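Local coordinates for SusD superfamily protein (Parabacteroides distasonis, PDB 3OTN), which probably binds carbohydrate or another nutrient at the bacterial outer membrane, at residues A[109-123]-A[163-176]. Sequence-based numbering, arbitrary orientation. Where two conformers were deposited one is given.
With ACT (acetate ion), chain F; EDO (1,2-ethanediol), chain R.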
loop_
_atom_site.group_PDB
_atom_site.type_symbol
_atom_site.label_atom_id
_atom_site.label_comp_id
_atom_site.label_asym_id
_atom_site.label_seq_id
_atom_site.Cartn_x
_atom_site.Cartn_y
_atom_site.Cartn_z
ATOM N N SER A 109 23.323 16.886 14.091
ATOM C CA SER A 109 23.139 15.554 13.529
ATOM C C SER A 109 21.779 14.952 13.921
ATOM O O SER A 109 21.091 14.405 13.084
ATOM C CB SER A 109 24.296 14.604 13.925
ATOM O OG SER A 109 24.065 13.302 13.375
ATOM N N LEU A 110 21.411 15.073 15.194
ATOM C CA LEU A 110 20.147 14.558 15.705
ATOM C C LEU A 110 18.968 15.292 15.069
ATOM O O LEU A 110 18.014 14.655 14.581
ATOM C CB LEU A 110 20.126 14.729 17.234
ATOM C CG LEU A 110 18.968 14.173 18.027
ATOM C CD1 LEU A 110 18.979 12.646 17.928
ATOM C CD2 LEU A 110 19.128 14.662 19.492
ATOM N N VAL A 111 19.053 16.630 15.019
ATOM C CA VAL A 111 17.998 17.443 14.344
ATOM C C VAL A 111 17.905 17.143 12.827
ATOM O O VAL A 111 16.799 16.994 12.292
ATOM C CB VAL A 111 18.132 18.950 14.648
ATOM C CG1 VAL A 111 17.042 19.817 13.857
ATOM C CG2 VAL A 111 17.981 19.162 16.150
ATOM N N ASN A 112 19.045 17.000 12.153
ATOM C CA ASN A 112 19.074 16.624 10.724
ATOM C C ASN A 112 18.323 15.306 10.444
ATOM O O ASN A 112 17.536 15.212 9.495
ATOM C CB ASN A 112 20.543 16.518 10.266
ATOM C CG ASN A 112 20.696 16.109 8.795
ATOM O OD1 ASN A 112 20.603 14.927 8.442
ATOM N ND2 ASN A 112 20.987 17.089 7.943
ATOM N N GLY A 113 18.545 14.302 11.286
ATOM C CA GLY A 113 17.833 13.014 11.180
ATOM C C GLY A 113 16.348 13.160 11.323
ATOM O O GLY A 113 15.567 12.639 10.513
ATOM N N TYR A 114 15.961 13.917 12.343
ATOM C CA TYR A 114 14.574 14.146 12.625
ATOM C C TYR A 114 13.867 14.832 11.456
ATOM O O TYR A 114 12.779 14.441 11.092
ATOM C CB TYR A 114 14.425 14.976 13.898
ATOM C CG TYR A 114 14.697 14.266 15.213
ATOM C CD1 TYR A 114 14.663 12.869 15.338
ATOM C CD2 TYR A 114 14.924 15.019 16.372
ATOM C CE1 TYR A 114 14.900 12.243 16.565
ATOM C CE2 TYR A 114 15.161 14.399 17.614
ATOM C CZ TYR A 114 15.117 13.016 17.699
ATOM O OH TYR A 114 15.338 12.414 18.909
HETATM N N MSE A 115 14.513 15.843 10.869
HETATM C CA MSE A 115 13.913 16.570 9.768
HETATM C C MSE A 115 13.824 15.662 8.536
HETATM O O MSE A 115 12.850 15.751 7.779
HETATM C CB MSE A 115 14.663 17.885 9.497
HETATM C CG MSE A 115 14.500 18.923 10.627
HETATM SE SE MSE A 115 15.531 20.602 10.351
HETATM C CE MSE A 115 17.270 19.805 10.070
ATOM N N ALA A 116 14.798 14.764 8.365
ATOM C CA ALA A 116 14.735 13.753 7.294
ATOM C C ALA A 116 13.508 12.839 7.446
ATOM O O ALA A 116 12.884 12.438 6.458
ATOM C CB ALA A 116 16.048 12.920 7.239
ATOM N N GLU A 117 13.168 12.479 8.674
ATOM C CA GLU A 117 12.011 11.598 8.906
ATOM C C GLU A 117 10.718 12.329 8.453
ATOM O O GLU A 117 9.830 11.740 7.852
ATOM C CB GLU A 117 11.905 11.199 10.385
ATOM C CG GLU A 117 13.076 10.358 10.921
ATOM C CD GLU A 117 12.957 10.011 12.399
ATOM O OE1 GLU A 117 11.858 9.662 12.874
ATOM O OE2 GLU A 117 13.980 10.090 13.097
ATOM N N VAL A 118 10.629 13.599 8.799
ATOM C CA VAL A 118 9.473 14.444 8.517
ATOM C C VAL A 118 9.392 14.714 7.033
ATOM O O VAL A 118 8.300 14.671 6.470
ATOM C CB VAL A 118 9.489 15.746 9.380
ATOM C CG1 VAL A 118 8.248 16.688 9.044
ATOM C CG2 VAL A 118 9.521 15.358 10.881
ATOM N N LYS A 119 10.524 14.968 6.376
ATOM C CA LYS A 119 10.470 15.193 4.931
ATOM C C LYS A 119 10.061 13.916 4.209
ATOM O O LYS A 119 9.294 13.980 3.244
ATOM C CB LYS A 119 11.784 15.719 4.380
ATOM C CG LYS A 119 12.061 17.160 4.741
ATOM C CD LYS A 119 13.491 17.505 4.351
ATOM C CE LYS A 119 13.895 18.903 4.828
ATOM N NZ LYS A 119 15.255 19.243 4.301
ATOM N N PHE A 120 10.578 12.763 4.657
ATOM C CA PHE A 120 10.121 11.474 4.130
ATOM C C PHE A 120 8.600 11.387 4.229
ATOM O O PHE A 120 7.943 11.021 3.252
ATOM C CB PHE A 120 10.772 10.281 4.850
ATOM C CG PHE A 120 10.066 8.960 4.619
ATOM C CD1 PHE A 120 10.429 8.123 3.550
ATOM C CD2 PHE A 120 9.056 8.551 5.466
ATOM C CE1 PHE A 120 9.780 6.904 3.338
ATOM C CE2 PHE A 120 8.375 7.347 5.242
ATOM C CZ PHE A 120 8.763 6.509 4.185
HETATM N N MSE A 121 8.043 11.758 5.395
HETATM C CA MSE A 121 6.619 11.568 5.630
HETATM C C MSE A 121 5.760 12.472 4.741
HETATM O O MSE A 121 4.686 12.070 4.276
HETATM C CB MSE A 121 6.255 11.802 7.118
HETATM C CG MSE A 121 5.185 10.845 7.611
HETATM SE SE MSE A 121 5.795 9.044 7.768
HETATM C CE MSE A 121 6.782 9.384 9.377
ATOM N N ARG A 122 6.213 13.705 4.560
ATOM C CA ARG A 122 5.495 14.642 3.745
ATOM C C ARG A 122 5.447 14.112 2.317
ATOM O O ARG A 122 4.399 14.131 1.689
ATOM C CB ARG A 122 6.121 16.038 3.834
ATOM C CG ARG A 122 5.380 17.010 2.962
ATOM C CD ARG A 122 5.719 18.420 3.234
ATOM N NE ARG A 122 7.073 18.758 2.850
ATOM C CZ ARG A 122 7.659 19.904 3.153
ATOM N NH1 ARG A 122 7.004 20.847 3.839
ATOM N NH2 ARG A 122 8.919 20.110 2.778
ATOM N N ALA A 123 6.590 13.648 1.810
ATOM C CA ALA A 123 6.660 13.025 0.512
ATOM C C ALA A 123 5.714 11.839 0.402
ATOM O O ALA A 123 5.075 11.674 -0.633
ATOM C CB ALA A 123 8.099 12.596 0.153
ATOM N N ILE A 163 7.732 19.115 -4.262
ATOM C CA ILE A 163 7.583 18.575 -2.916
ATOM C C ILE A 163 8.188 17.190 -2.784
ATOM O O ILE A 163 9.168 17.001 -2.080
ATOM C CB ILE A 163 6.115 18.534 -2.429
ATOM C CG1 ILE A 163 5.479 19.922 -2.573
ATOM C CG2 ILE A 163 6.078 18.058 -0.920
ATOM C CD1 ILE A 163 4.032 19.997 -2.020
ATOM N N ILE A 164 7.602 16.218 -3.465
ATOM C CA ILE A 164 7.940 14.823 -3.242
ATOM C C ILE A 164 9.430 14.546 -3.497
ATOM O O ILE A 164 10.117 14.031 -2.625
ATOM C CB ILE A 164 7.063 13.894 -4.084
ATOM C CG1 ILE A 164 5.575 14.054 -3.728
ATOM C CG2 ILE A 164 7.485 12.436 -3.931
ATOM C CD1 ILE A 164 4.629 13.261 -4.660
ATOM N N ILE A 165 9.919 14.884 -4.688
ATOM C CA ILE A 165 11.301 14.548 -5.056
ATOM C C ILE A 165 12.319 15.338 -4.227
ATOM O O ILE A 165 13.227 14.720 -3.648
ATOM C CB ILE A 165 11.528 14.612 -6.567
ATOM C CG1 ILE A 165 10.720 13.486 -7.238
ATOM C CG2 ILE A 165 13.009 14.537 -6.914
ATOM C CD1 ILE A 165 10.545 13.672 -8.797
ATOM N N PRO A 166 12.161 16.668 -4.124
ATOM C CA PRO A 166 13.149 17.383 -3.290
ATOM C C PRO A 166 13.180 16.930 -1.832
ATOM O O PRO A 166 14.256 16.854 -1.249
ATOM C CB PRO A 166 12.729 18.855 -3.404
ATOM C CG PRO A 166 11.961 18.947 -4.667
ATOM C CD PRO A 166 11.266 17.608 -4.842
ATOM N N ASP A 167 12.028 16.605 -1.246
ATOM C CA ASP A 167 11.989 16.096 0.148
ATOM C C ASP A 167 12.828 14.823 0.260
ATOM O O ASP A 167 13.645 14.676 1.164
ATOM C CB ASP A 167 10.529 15.790 0.597
ATOM C CG ASP A 167 9.751 17.036 1.073
ATOM O OD1 ASP A 167 10.300 18.165 1.119
ATOM O OD2 ASP A 167 8.545 16.881 1.408
ATOM N N LEU A 168 12.620 13.914 -0.688
ATOM C CA LEU A 168 13.276 12.614 -0.635
ATOM C C LEU A 168 14.772 12.756 -0.952
ATOM O O LEU A 168 15.585 12.103 -0.319
ATOM C CB LEU A 168 12.591 11.624 -1.561
ATOM C CG LEU A 168 11.236 11.157 -0.995
ATOM C CD1 LEU A 168 10.415 10.337 -1.967
ATOM C CD2 LEU A 168 11.417 10.354 0.304
ATOM N N LEU A 169 15.131 13.658 -1.862
ATOM C CA LEU A 169 16.546 13.828 -2.213
ATOM C C LEU A 169 17.301 14.439 -1.036
ATOM O O LEU A 169 18.481 14.121 -0.807
ATOM C CB LEU A 169 16.719 14.685 -3.461
ATOM C CG LEU A 169 16.245 14.079 -4.795
ATOM C CD1 LEU A 169 16.362 15.169 -5.886
ATOM C CD2 LEU A 169 17.012 12.799 -5.181
ATOM N N GLU A 170 16.642 15.327 -0.296
ATOM C CA GLU A 170 17.268 15.884 0.913
ATOM C C GLU A 170 17.346 14.796 1.993
ATOM O O GLU A 170 18.409 14.621 2.619
ATOM C CB GLU A 170 16.508 17.102 1.400
ATOM C CG GLU A 170 16.583 18.285 0.359
ATOM C CD GLU A 170 15.614 19.432 0.644
ATOM O OE1 GLU A 170 14.914 19.425 1.680
ATOM O OE2 GLU A 170 15.552 20.355 -0.190
ATOM N N ALA A 171 16.268 14.022 2.179
ATOM C CA ALA A 171 16.293 12.949 3.201
ATOM C C ALA A 171 17.418 11.928 2.904
ATOM O O ALA A 171 18.122 11.437 3.799
ATOM C CB ALA A 171 14.902 12.259 3.310
ATOM N N GLU A 172 17.595 11.649 1.618
ATOM C CA GLU A 172 18.658 10.786 1.134
ATOM C C GLU A 172 20.096 11.277 1.485
ATOM O O GLU A 172 21.030 10.479 1.642
ATOM C CB GLU A 172 18.504 10.699 -0.385
ATOM C CG GLU A 172 19.103 9.555 -1.007
ATOM C CD GLU A 172 18.711 9.430 -2.464
ATOM O OE1 GLU A 172 18.762 10.449 -3.241
ATOM O OE2 GLU A 172 18.415 8.280 -2.832
ATOM N N GLN A 173 20.267 12.586 1.605
ATOM C CA GLN A 173 21.568 13.176 1.971
ATOM C C GLN A 173 21.693 13.457 3.465
ATOM O O GLN A 173 22.536 14.246 3.864
ATOM C CB GLN A 173 21.810 14.465 1.155
ATOM C CG GLN A 173 21.935 14.211 -0.371
ATOM C CD GLN A 173 23.040 13.193 -0.726
ATOM O OE1 GLN A 173 24.104 13.146 -0.091
ATOM N NE2 GLN A 173 22.782 12.374 -1.737
ATOM N N SER A 174 20.914 12.772 4.298
ATOM C CA SER A 174 20.851 13.071 5.729
ATOM C C SER A 174 21.612 12.044 6.549
ATOM O O SER A 174 22.148 11.066 6.022
ATOM C CB SER A 174 19.386 13.077 6.162
ATOM O OG SER A 174 18.923 11.756 6.398
ATOM N N ASP A 175 21.600 12.250 7.857
ATOM C CA ASP A 175 22.175 11.317 8.825
ATOM C C ASP A 175 21.285 10.112 9.265
ATOM O O ASP A 175 21.639 9.431 10.222
ATOM C CB ASP A 175 22.640 12.136 10.046
ATOM C CG ASP A 175 23.812 13.071 9.710
ATOM O OD1 ASP A 175 24.508 12.820 8.685
ATOM O OD2 ASP A 175 24.039 14.042 10.471
ATOM N N LEU A 176 20.203 9.798 8.543
ATOM C CA LEU A 176 19.309 8.687 8.917
ATOM C C LEU A 176 19.961 7.324 8.887
ATOM O O LEU A 176 20.646 7.009 7.916
ATOM C CB LEU A 176 18.108 8.574 7.942
ATOM C CG LEU A 176 16.818 9.327 8.099
ATOM C CD1 LEU A 176 15.899 8.947 6.885
ATOM C CD2 LEU A 176 16.181 8.973 9.432
HETATM C C ACT F . 17.320 17.593 6.152
HETATM O O ACT F . 17.290 17.285 4.927
HETATM O OXT ACT F . 17.537 16.621 6.907
HETATM C CH3 ACT F . 17.106 19.001 6.672
HETATM C C1 EDO R . 7.641 23.859 6.452
HETATM O O1 EDO R . 7.130 24.999 7.129
HETATM C C2 EDO R . 8.473 24.309 5.261
HETATM O O2 EDO R . 8.447 23.309 4.236
HETATM O O HOH W 1 22.129 16.509 5.317
#
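Arg122 and Asp167 give a worked example of how a side-on ion pair can tie two antiparallel helices together. Followed outward, the arginine first runs past the acid: its CB and CG each come within 3.5 Å of Asp167 OD2, and CG and CD also brush Ile163 CG2. A bend at chi3 (68°) then turns the guanidinium so that its edge faces the carboxylate, where NE reaches Asp167 OD2 at 2.8 Å on its syn lone pair, almost perfectly straight. NH2 takes Asp167 OD1 at 2.9 Å, and the two planar groups lie nearly coplanar, 13° apart. NH1 hydrogen-bonds to Asn94 OD1 of helix 79-100 and to O2 of a 1,2-ethanediol probably left from crystallisation. With an alanine here, the buried Asp167 carboxylate would probably lose its charged mate, and a gap would open beside Ile163. Such antiparallel helix pairs recur in the TPR-like helical scaffold of SusD proteins, to which these helices probably belong. Small residues let the backbones approach: Ala123 CB sits 3.6 Å from Leu168 CG, and Ala116 CB touches Ala171, Ser174 and Leu176. One turn before Arg122, the extended Lys119 chain carries NZ to Glu170 OE1 (2.6 Å), in a salt bridge that meets the oxygen on its anti side, well out of the carboxylate plane. Just past the end of helix 156-172, Asp175 N donates to Asn112 OD1 at 2.9 Å, while Ser109 OG donates to Asp175 OD2 from above the carboxylate plane.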